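Local coordinates for Blr6230 protein (Bradyrhizobium diazoefficiens USDA 110, PDB 5NGG) that probably hydrolyses beta-lactam antibiotics as a zinc-dependent metallo-beta-lactamase of subclass B3, at residues Y48-D53 and A85-K90; R209-P214 and K282-Q287; F41-N46 and N261-P266. All blocks are in the same frame, centred on the assembly; numbering follows the deposited sequence. Where two conformers were deposited one is given.

Contact 1. Residues Y48-D53 and A85-K90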
loop_
_atom_site.group_PDB
_atom_site.type_symbol
_atom_site.label_atom_id
_atom_site.label_comp_id
_atom_site.label_asym_id
_atom_site.label_seq_id
_atom_site.Cartn_x
_atom_site.Cartn_y
_atom_site.Cartn_z
ATOM N N TYR A 48 8.986 10.560 -0.520
ATOM C CA TYR A 48 8.236 11.660 0.090
ATOM C C TYR A 48 6.826 11.159 0.435
ATOM O O TYR A 48 6.181 10.492 -0.384
ATOM C CB TYR A 48 8.107 12.861 -0.865
ATOM C CG TYR A 48 9.437 13.470 -1.258
ATOM C CD1 TYR A 48 10.274 12.845 -2.177
ATOM C CD2 TYR A 48 9.886 14.658 -0.668
ATOM C CE1 TYR A 48 11.514 13.377 -2.504
ATOM C CE2 TYR A 48 11.119 15.203 -1.004
ATOM C CZ TYR A 48 11.923 14.564 -1.919
ATOM O OH TYR A 48 13.162 15.092 -2.241
ATOM N N TYR A 49 6.349 11.499 1.632
ATOM C CA TYR A 49 4.986 11.156 2.066
ATOM C C TYR A 49 4.036 12.252 1.620
ATOM O O TYR A 49 4.274 13.419 1.926
ATOM C CB TYR A 49 4.954 11.023 3.600
ATOM C CG TYR A 49 3.649 10.487 4.133
ATOM C CD1 TYR A 49 2.551 11.325 4.352
ATOM C CD2 TYR A 49 3.497 9.146 4.417
ATOM C CE1 TYR A 49 1.332 10.839 4.823
ATOM C CE2 TYR A 49 2.276 8.652 4.903
ATOM C CZ TYR A 49 1.194 9.484 5.092
ATOM O OH TYR A 49 0.035 8.913 5.557
ATOM N N VAL A 50 2.964 11.891 0.899
ATOM C CA VAL A 50 1.944 12.829 0.398
ATOM C C VAL A 50 0.522 12.337 0.693
ATOM O O VAL A 50 -0.448 12.797 0.075
ATOM C CB VAL A 50 2.119 13.149 -1.110
ATOM C CG1 VAL A 50 3.440 13.854 -1.366
ATOM C CG2 VAL A 50 2.023 11.890 -1.955
ATOM N N GLY A 51 0.385 11.404 1.642
ATOM C CA GLY A 51 -0.926 10.824 1.963
ATOM C C GLY A 51 -1.723 11.648 2.964
ATOM O O GLY A 51 -1.492 12.846 3.193
ATOM N N THR A 52 -2.712 10.983 3.546
ATOM C CA THR A 52 -3.613 11.575 4.520
ATOM C C THR A 52 -3.172 11.116 5.910
ATOM O O THR A 52 -2.174 10.411 6.075
ATOM C CB THR A 52 -5.074 11.176 4.233
ATOM O OG1 THR A 52 -5.217 9.797 4.535
ATOM C CG2 THR A 52 -5.464 11.442 2.777
ATOM N N ASP A 53 -3.944 11.510 6.928
ATOM C CA ASP A 53 -3.669 11.012 8.261
ATOM C C ASP A 53 -3.867 9.496 8.442
ATOM O O ASP A 53 -3.326 8.922 9.379
ATOM C CB ASP A 53 -4.504 11.832 9.271
ATOM C CG ASP A 53 -4.156 11.553 10.694
ATOM O OD1 ASP A 53 -2.953 11.373 11.001
ATOM O OD2 ASP A 53 -5.101 11.549 11.510
ATOM N N ALA A 85 1.904 19.098 -4.852
ATOM C CA ALA A 85 2.281 20.463 -5.199
ATOM C C ALA A 85 2.907 21.212 -4.017
ATOM O O ALA A 85 3.833 22.035 -4.208
ATOM C CB ALA A 85 1.069 21.208 -5.717
ATOM N N LYS A 86 2.428 20.928 -2.801
ATOM C CA LYS A 86 2.994 21.545 -1.584
ATOM C C LYS A 86 4.501 21.278 -1.430
ATOM O O LYS A 86 5.232 22.112 -0.875
ATOM C CB LYS A 86 2.292 21.081 -0.299
ATOM C CG LYS A 86 0.932 21.692 -0.027
ATOM C CD LYS A 86 0.280 21.078 1.214
ATOM C CE LYS A 86 -1.146 21.566 1.392
ATOM N N LEU A 87 4.951 20.117 -1.888
ATOM C CA LEU A 87 6.361 19.783 -1.855
ATOM C C LEU A 87 7.163 20.379 -3.016
ATOM O O LEU A 87 8.381 20.239 -3.039
ATOM C CB LEU A 87 6.547 18.273 -1.811
ATOM C CG LEU A 87 6.032 17.586 -0.554
ATOM C CD1 LEU A 87 6.234 16.104 -0.731
ATOM C CD2 LEU A 87 6.699 18.064 0.726
ATOM N N GLY A 88 6.505 21.037 -3.970
ATOM C CA GLY A 88 7.186 21.599 -5.145
ATOM C C GLY A 88 7.243 20.690 -6.356
ATOM O O GLY A 88 7.909 21.020 -7.348
ATOM N N PHE A 89 6.551 19.551 -6.282
ATOM C CA PHE A 89 6.424 18.658 -7.427
ATOM C C PHE A 89 5.277 19.077 -8.332
ATOM O O PHE A 89 4.358 19.774 -7.898
ATOM C CB PHE A 89 6.125 17.236 -6.965
ATOM C CG PHE A 89 7.237 16.589 -6.205
ATOM C CD1 PHE A 89 8.459 16.335 -6.810
ATOM C CD2 PHE A 89 7.037 16.167 -4.889
ATOM C CE1 PHE A 89 9.469 15.714 -6.106
ATOM C CE2 PHE A 89 8.040 15.554 -4.171
ATOM C CZ PHE A 89 9.267 15.338 -4.771
ATOM N N LYS A 90 5.359 18.622 -9.578
ATOM C CA LYS A 90 4.282 18.757 -10.548
ATOM C C LYS A 90 3.613 17.417 -10.723
ATOM O O LYS A 90 4.291 16.440 -11.049
ATOM C CB LYS A 90 4.800 19.264 -11.899
ATOM C CG LYS A 90 5.361 20.662 -11.813
ATOM C CD LYS A 90 5.723 21.211 -13.188
ATOM C CE LYS A 90 6.893 20.470 -13.819
#

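Contact 2. Residues R209-P214 and K282-Q287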
loop_
_atom_site.group_PDB
_atom_site.type_symbol
_atom_site.label_atom_id
_atom_site.label_comp_id
_atom_site.label_asym_id
_atom_site.label_seq_id
_atom_site.Cartn_x
_atom_site.Cartn_y
_atom_site.Cartn_z
ATOM N N ARG A 209 -13.164 -12.422 3.938
ATOM C CA ARG A 209 -13.718 -13.670 4.464
ATOM C C ARG A 209 -12.669 -14.765 4.231
ATOM O O ARG A 209 -12.201 -14.965 3.112
ATOM C CB ARG A 209 -15.006 -14.010 3.721
ATOM C CG ARG A 209 -16.100 -12.969 3.897
ATOM C CD ARG A 209 -17.466 -13.464 3.416
ATOM N NE ARG A 209 -17.378 -13.919 2.029
ATOM C CZ ARG A 209 -17.465 -13.142 0.942
ATOM N NH1 ARG A 209 -17.801 -11.860 1.029
ATOM N NH2 ARG A 209 -17.268 -13.677 -0.263
ATOM N N LEU A 210 -12.327 -15.462 5.305
ATOM C CA LEU A 210 -11.294 -16.499 5.291
ATOM C C LEU A 210 -11.819 -17.913 5.104
ATOM O O LEU A 210 -11.077 -18.776 4.615
ATOM C CB LEU A 210 -10.482 -16.413 6.595
ATOM C CG LEU A 210 -9.826 -15.049 6.879
ATOM C CD1 LEU A 210 -9.168 -15.089 8.240
ATOM C CD2 LEU A 210 -8.827 -14.669 5.801
ATOM N N VAL A 211 -13.062 -18.131 5.527
ATOM C CA VAL A 211 -13.698 -19.437 5.542
ATOM C C VAL A 211 -15.155 -19.262 5.131
ATOM O O VAL A 211 -15.667 -18.132 5.138
ATOM C CB VAL A 211 -13.618 -20.088 6.942
ATOM C CG1 VAL A 211 -12.185 -20.518 7.252
ATOM C CG2 VAL A 211 -14.148 -19.160 8.029
ATOM N N GLY A 212 -15.818 -20.371 4.811
ATOM C CA GLY A 212 -17.214 -20.351 4.374
ATOM C C GLY A 212 -17.263 -20.165 2.879
ATOM O O GLY A 212 -17.209 -21.141 2.131
ATOM N N GLN A 213 -17.379 -18.902 2.466
ATOM C CA GLN A 213 -17.235 -18.495 1.072
ATOM C C GLN A 213 -16.039 -17.545 1.053
ATOM O O GLN A 213 -16.204 -16.321 1.138
ATOM C CB GLN A 213 -18.509 -17.807 0.566
ATOM C CG GLN A 213 -19.729 -18.716 0.507
ATOM N N PRO A 214 -14.819 -18.098 0.994
ATOM C CA PRO A 214 -13.670 -17.212 1.117
ATOM C C PRO A 214 -13.631 -16.144 0.018
ATOM O O PRO A 214 -14.101 -16.364 -1.102
ATOM C CB PRO A 214 -12.484 -18.173 1.018
ATOM C CG PRO A 214 -13.028 -19.506 1.471
ATOM C CD PRO A 214 -14.411 -19.511 0.914
ATOM N N LYS A 282 -6.501 -15.118 15.463
ATOM C CA LYS A 282 -7.728 -14.683 16.172
ATOM C C LYS A 282 -8.923 -14.555 15.214
ATOM O O LYS A 282 -10.031 -15.020 15.497
ATOM C CB LYS A 282 -7.481 -13.335 16.871
ATOM C CG LYS A 282 -8.674 -12.766 17.633
ATOM C CD LYS A 282 -8.389 -11.372 18.181
ATOM C CE LYS A 282 -9.673 -10.600 18.454
ATOM N NZ LYS A 282 -9.436 -9.167 18.789
ATOM N N GLN A 283 -8.697 -13.878 14.090
ATOM C CA GLN A 283 -9.778 -13.693 13.118
ATOM C C GLN A 283 -10.219 -14.992 12.470
ATOM O O GLN A 283 -11.421 -15.174 12.255
ATOM C CB GLN A 283 -9.397 -12.700 12.031
ATOM C CG GLN A 283 -8.997 -11.320 12.528
ATOM C CD GLN A 283 -9.976 -10.739 13.526
ATOM O OE1 GLN A 283 -11.188 -10.817 13.342
ATOM N NE2 GLN A 283 -9.456 -10.135 14.578
ATOM N N LEU A 284 -9.278 -15.878 12.150
ATOM C CA LEU A 284 -9.651 -17.180 11.591
ATOM C C LEU A 284 -10.526 -17.974 12.552
ATOM O O LEU A 284 -11.539 -18.562 12.159
ATOM C CB LEU A 284 -8.392 -17.973 11.217
ATOM C CG LEU A 284 -8.613 -19.318 10.558
ATOM C CD1 LEU A 284 -9.350 -19.169 9.242
ATOM C CD2 LEU A 284 -7.273 -20.040 10.363
ATOM N N ALA A 285 -10.158 -17.961 13.821
ATOM C CA ALA A 285 -10.957 -18.642 14.848
ATOM C C ALA A 285 -12.340 -18.017 14.973
ATOM O O ALA A 285 -13.344 -18.725 15.082
ATOM C CB ALA A 285 -10.235 -18.624 16.193
ATOM N N LYS A 286 -12.399 -16.697 14.937
ATOM C CA LYS A 286 -13.673 -15.999 15.056
ATOM C C LYS A 286 -14.607 -16.330 13.890
ATOM O O LYS A 286 -15.802 -16.622 14.072
ATOM C CB LYS A 286 -13.429 -14.492 15.122
ATOM C CG LYS A 286 -14.687 -13.636 15.165
ATOM C CD LYS A 286 -14.321 -12.164 15.272
ATOM C CE LYS A 286 -15.540 -11.267 15.097
ATOM N NZ LYS A 286 -15.262 -9.875 15.535
ATOM N N GLN A 287 -14.074 -16.244 12.677
ATOM C CA GLN A 287 -14.886 -16.540 11.494
ATOM C C GLN A 287 -15.292 -17.999 11.430
ATOM O O GLN A 287 -16.391 -18.310 10.988
ATOM C CB GLN A 287 -14.126 -16.145 10.230
ATOM C CG GLN A 287 -13.909 -14.649 10.093
ATOM C CD GLN A 287 -13.389 -14.251 8.731
ATOM O OE1 GLN A 287 -13.513 -15.021 7.756
ATOM N NE2 GLN A 287 -12.805 -13.047 8.646
#

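Contact 3. Residues F41-N46 and N261-P266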
loop_
_atom_site.group_PDB
_atom_site.type_symbol
_atom_site.label_atom_id
_atom_site.label_comp_id
_atom_site.label_asym_id
_atom_site.label_seq_id
_atom_site.Cartn_x
_atom_site.Cartn_y
_atom_site.Cartn_z
ATOM N N PHE A 41 5.918 15.445 3.604
ATOM C CA PHE A 41 7.307 15.582 4.038
ATOM C C PHE A 41 8.210 14.605 3.316
ATOM O O PHE A 41 7.798 13.559 2.807
ATOM C CB PHE A 41 7.452 15.392 5.558
ATOM C CG PHE A 41 7.126 14.000 6.063
ATOM C CD1 PHE A 41 5.806 13.599 6.293
ATOM C CD2 PHE A 41 8.148 13.084 6.294
ATOM C CE1 PHE A 41 5.518 12.323 6.757
ATOM C CE2 PHE A 41 7.856 11.806 6.770
ATOM C CZ PHE A 41 6.535 11.421 6.990
ATOM N N GLN A 42 9.486 14.953 3.266
ATOM C CA GLN A 42 10.560 14.062 2.797
ATOM C C GLN A 42 10.823 13.027 3.893
ATOM O O GLN A 42 11.236 13.386 5.001
ATOM C CB GLN A 42 11.833 14.874 2.495
ATOM C CG GLN A 42 12.946 14.014 1.906
ATOM C CD GLN A 42 14.228 14.787 1.688
ATOM O OE1 GLN A 42 14.387 15.907 2.174
ATOM N NE2 GLN A 42 15.156 14.186 0.976
ATOM N N LEU A 43 10.584 11.757 3.596
ATOM C CA LEU A 43 10.661 10.681 4.568
ATOM C C LEU A 43 12.093 10.122 4.659
ATOM O O LEU A 43 12.684 10.086 5.749
ATOM C CB LEU A 43 9.577 9.647 4.223
ATOM C CG LEU A 43 9.348 8.547 5.232
ATOM C CD1 LEU A 43 7.918 7.981 5.085
ATOM C CD2 LEU A 43 10.369 7.414 5.082
ATOM N N ILE A 44 12.646 9.656 3.538
ATOM C CA ILE A 44 14.061 9.249 3.473
ATOM C C ILE A 44 14.509 9.380 2.024
ATOM O O ILE A 44 13.823 8.952 1.116
ATOM C CB ILE A 44 14.303 7.821 4.020
ATOM C CG1 ILE A 44 15.810 7.544 4.121
ATOM C CG2 ILE A 44 13.560 6.742 3.209
ATOM C CD1 ILE A 44 16.149 6.326 4.974
ATOM N N ASP A 45 15.638 10.046 1.823
ATOM C CA ASP A 45 16.258 10.198 0.504
ATOM C C ASP A 45 15.184 10.697 -0.489
ATOM O O ASP A 45 14.627 11.783 -0.277
ATOM C CB ASP A 45 16.959 8.899 0.107
ATOM C CG ASP A 45 17.931 9.053 -1.052
ATOM O OD1 ASP A 45 18.159 10.187 -1.555
ATOM O OD2 ASP A 45 18.481 7.998 -1.467
ATOM N N ASN A 46 14.904 9.945 -1.555
ATOM C CA ASN A 46 13.990 10.374 -2.605
ATOM C C ASN A 46 12.549 9.893 -2.431
ATOM O O ASN A 46 11.781 9.948 -3.375
ATOM C CB ASN A 46 14.541 10.001 -3.984
ATOM C CG ASN A 46 14.753 8.524 -4.206
ATOM O OD1 ASN A 46 15.065 7.769 -3.276
ATOM N ND2 ASN A 46 14.672 8.119 -5.468
ATOM N N ASN A 261 17.779 8.977 11.068
ATOM C CA ASN A 261 16.465 8.940 10.447
ATOM C C ASN A 261 15.631 7.887 11.195
ATOM O O ASN A 261 15.982 6.702 11.201
ATOM C CB ASN A 261 16.573 8.605 8.980
ATOM C CG ASN A 261 15.222 8.720 8.283
ATOM O OD1 ASN A 261 14.261 8.151 8.738
ATOM N ND2 ASN A 261 15.148 9.465 7.204
ATOM N N PRO A 262 14.515 8.302 11.820
ATOM C CA PRO A 262 13.752 7.373 12.674
ATOM C C PRO A 262 12.985 6.293 11.899
ATOM O O PRO A 262 12.444 5.355 12.502
ATOM C CB PRO A 262 12.797 8.297 13.427
ATOM C CG PRO A 262 12.607 9.450 12.509
ATOM C CD PRO A 262 13.933 9.660 11.839
ATOM N N PHE A 263 12.909 6.442 10.565
ATOM C CA PHE A 263 12.263 5.413 9.745
ATOM C C PHE A 263 13.131 4.183 9.514
ATOM O O PHE A 263 12.648 3.152 9.054
ATOM C CB PHE A 263 11.753 6.024 8.427
ATOM C CG PHE A 263 10.650 7.036 8.645
ATOM C CD1 PHE A 263 9.327 6.613 8.723
ATOM C CD2 PHE A 263 10.912 8.385 8.801
ATOM C CE1 PHE A 263 8.321 7.505 8.997
ATOM C CE2 PHE A 263 9.888 9.297 9.053
ATOM C CZ PHE A 263 8.590 8.854 9.166
ATOM N N ILE A 264 14.421 4.272 9.879
ATOM C CA ILE A 264 15.309 3.117 9.820
ATOM C C ILE A 264 15.142 2.305 11.111
ATOM O O ILE A 264 15.587 2.726 12.188
ATOM C CB ILE A 264 16.779 3.555 9.653
ATOM C CG1 ILE A 264 16.981 4.352 8.347
ATOM C CG2 ILE A 264 17.706 2.339 9.718
ATOM C CD1 ILE A 264 18.328 5.043 8.223
ATOM N N LYS A 265 14.523 1.129 10.986
ATOM C CA LYS A 265 14.239 0.222 12.108
ATOM C C LYS A 265 14.243 -1.198 11.518
ATOM O O LYS A 265 13.201 -1.722 11.143
ATOM C CB LYS A 265 12.938 0.604 12.812
ATOM C CG LYS A 265 12.639 -0.058 14.141
ATOM C CD LYS A 265 11.422 0.626 14.763
ATOM C CE LYS A 265 10.951 -0.039 16.045
ATOM N N PRO A 266 15.434 -1.813 11.379
ATOM C CA PRO A 266 15.527 -3.069 10.598
ATOM C C PRO A 266 14.832 -4.312 11.147
ATOM O O PRO A 266 14.604 -5.261 10.395
ATOM C CB PRO A 266 17.043 -3.287 10.437
ATOM C CG PRO A 266 17.642 -1.923 10.622
ATOM C CD PRO A 266 16.770 -1.262 11.660
#

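Contact 1. Residues Y48-D53 and A85-K90
Y48 and F89 meet as a T-shaped aromatic pair: the ring planes stand at 85° and the centroids lie 5.0 Å apart. F89 supplies the edge, with CZ above the centre of the tyrosine ring and 3.7 Å from Y48 CD1, while CE2 sits 3.8 Å from Y48 CG. The CB of F89 points toward 48-53, and its CG is anti to the carbonyl carbon, beside the backbone N (chi1 -66°).

Next to this pair, L87 works through one methyl. Its CD1 approaches V50 CG1 to 3.6 Å and Y48 CB to 3.7 Å, meeting the tyrosine ring obliquely. The contact is deepest at buried V50, whose side chain also touches I84 of helix 77-86 and V59 of strand 58-62. F89 touches those same two residues.

Toward solvent the contact thins out. G88 is exposed and meets nothing of 48-53, and Y48, L87 and F89 remain partly accessible. The contacts across the two segments are apolar and aromatic. Y49 points its CB away from 85-90, and its side chain comes within about 7 Å of that of H242, a zinc ligand.

G88 has positive phi, and G88 N bonds to A85 O at 2.9 Å. Here a helix closed by a Schellman motif packs its exit on a beta-sheet, an alpha-on-beta layer of the metallo-beta-lactamase fold.

Contact 2. Residues R209-P214 and K282-Q287
Q287 reaches from helix 268-291 to L210 and V211 in the loop 209-214, and its atoms can be taken in order. CB packs on V211 CG2 at 3.7 Å. Beyond CG the chain is extended, with CD anti to CA (chi2 -169°), which carries the amide carbon to 4.1 Å from L210 CG. At the tip OE1 accepts a hydrogen bond from L210 N at 2.8 Å, with an N-H...O angle of 175°; the donor lies in the carbonyl plane, on a lone pair. The same oxygen is 3.5 Å from L210 CB. NE2 lies 4.0 Å from L210 CG and is hydrogen-bonded to N208 O, just before the loop segment.

L284, one helical turn earlier, adds an apolar patch: its CD1 is 3.7 Å from V211 CG1 and 4.0 Å from L210 CB. Within the loop, R209 NE bonds to Q213 O, bringing the two limbs of the turn together. L210 also touches V220 and Y223 of helix 219-232.

Both ends of one carboxamide are thus spent on loop backbone, a donor and an acceptor two residues apart. Such pairing probably helps to hold the N208-L210 part of the loop against the helix, with leucine and valine methyls packed beside the bond.

Contact 3. Residues F41-N46 and N261-P266
Strand 41-44, an outermost strand of the seven-stranded sheet, with L43 and I44 in a classic beta bulge, meets the type I turn N261-I264 chiefly through L43 and F263. L43 CG, anti to the backbone N (chi1 -171°), is the atom over the ring centre: it is 3.7 Å from the centroid of the F263 ring and practically on its normal, a CH-pi contact over one face. The two methyls of L43 lie over different parts of the ring: CD2 comes to 3.6 Å from F263 CG, and CD1 to 4.0 Å from F263 CE1.

F41 approaches the same phenylalanine tip to tip. Its CE2 is 3.9 Å from F263 CZ, but the planes, inclined at 27°, are slid so far apart that the rings barely overlap. F263 CZ lies at the edge of the F41 ring; the pair is not a full stack. F41 also meets the ring of Y49 on the neighbouring strand.

The polar link comes from N261. ND2 donates to L43 O at 2.9 Å with an angle of 170° at the hydrogen, and the acceptor lies close to the amide plane. The other end of that amide is used within the turn, where OD1 accepts a hydrogen bond from F263 N at 2.8 Å; this Asx turn probably limits rotation of the amide and helps to present ND2 to the strand. At the far end of the contact I44 CD1 reaches I264 CG1 at 4.0 Å.

I44 touches V188 and I264 touches R195, both on strands of the other sheet, whereas F41 and F263 touch helix 248-253. A bulged strand covered by a connecting turn here lies at the outer side of one sheet, against the other, in the two-sheet sandwich characteristic of the metallo-beta-lactamase fold.

In the fold
From the N terminus, 41-46 opens first and finds its partner, 261-266, only after 214 intervening residues, joining the first strand to the connection between helices 248-253 and 268-291. Inside this long loop lies contact 1, which closes over 31 residues between strand 47-49 and the end of helix 77-86. The two touch directly, because strands 41-44 and 47-49 are neighbours in the seven-stranded sheet. Contact 2 starts at 209-214, still inside the loop of contact 3, but closes beyond it, so the two cross; it joins the loop before helix 219-232 to helix 268-291, on the opposite side of the chain's centre from the others.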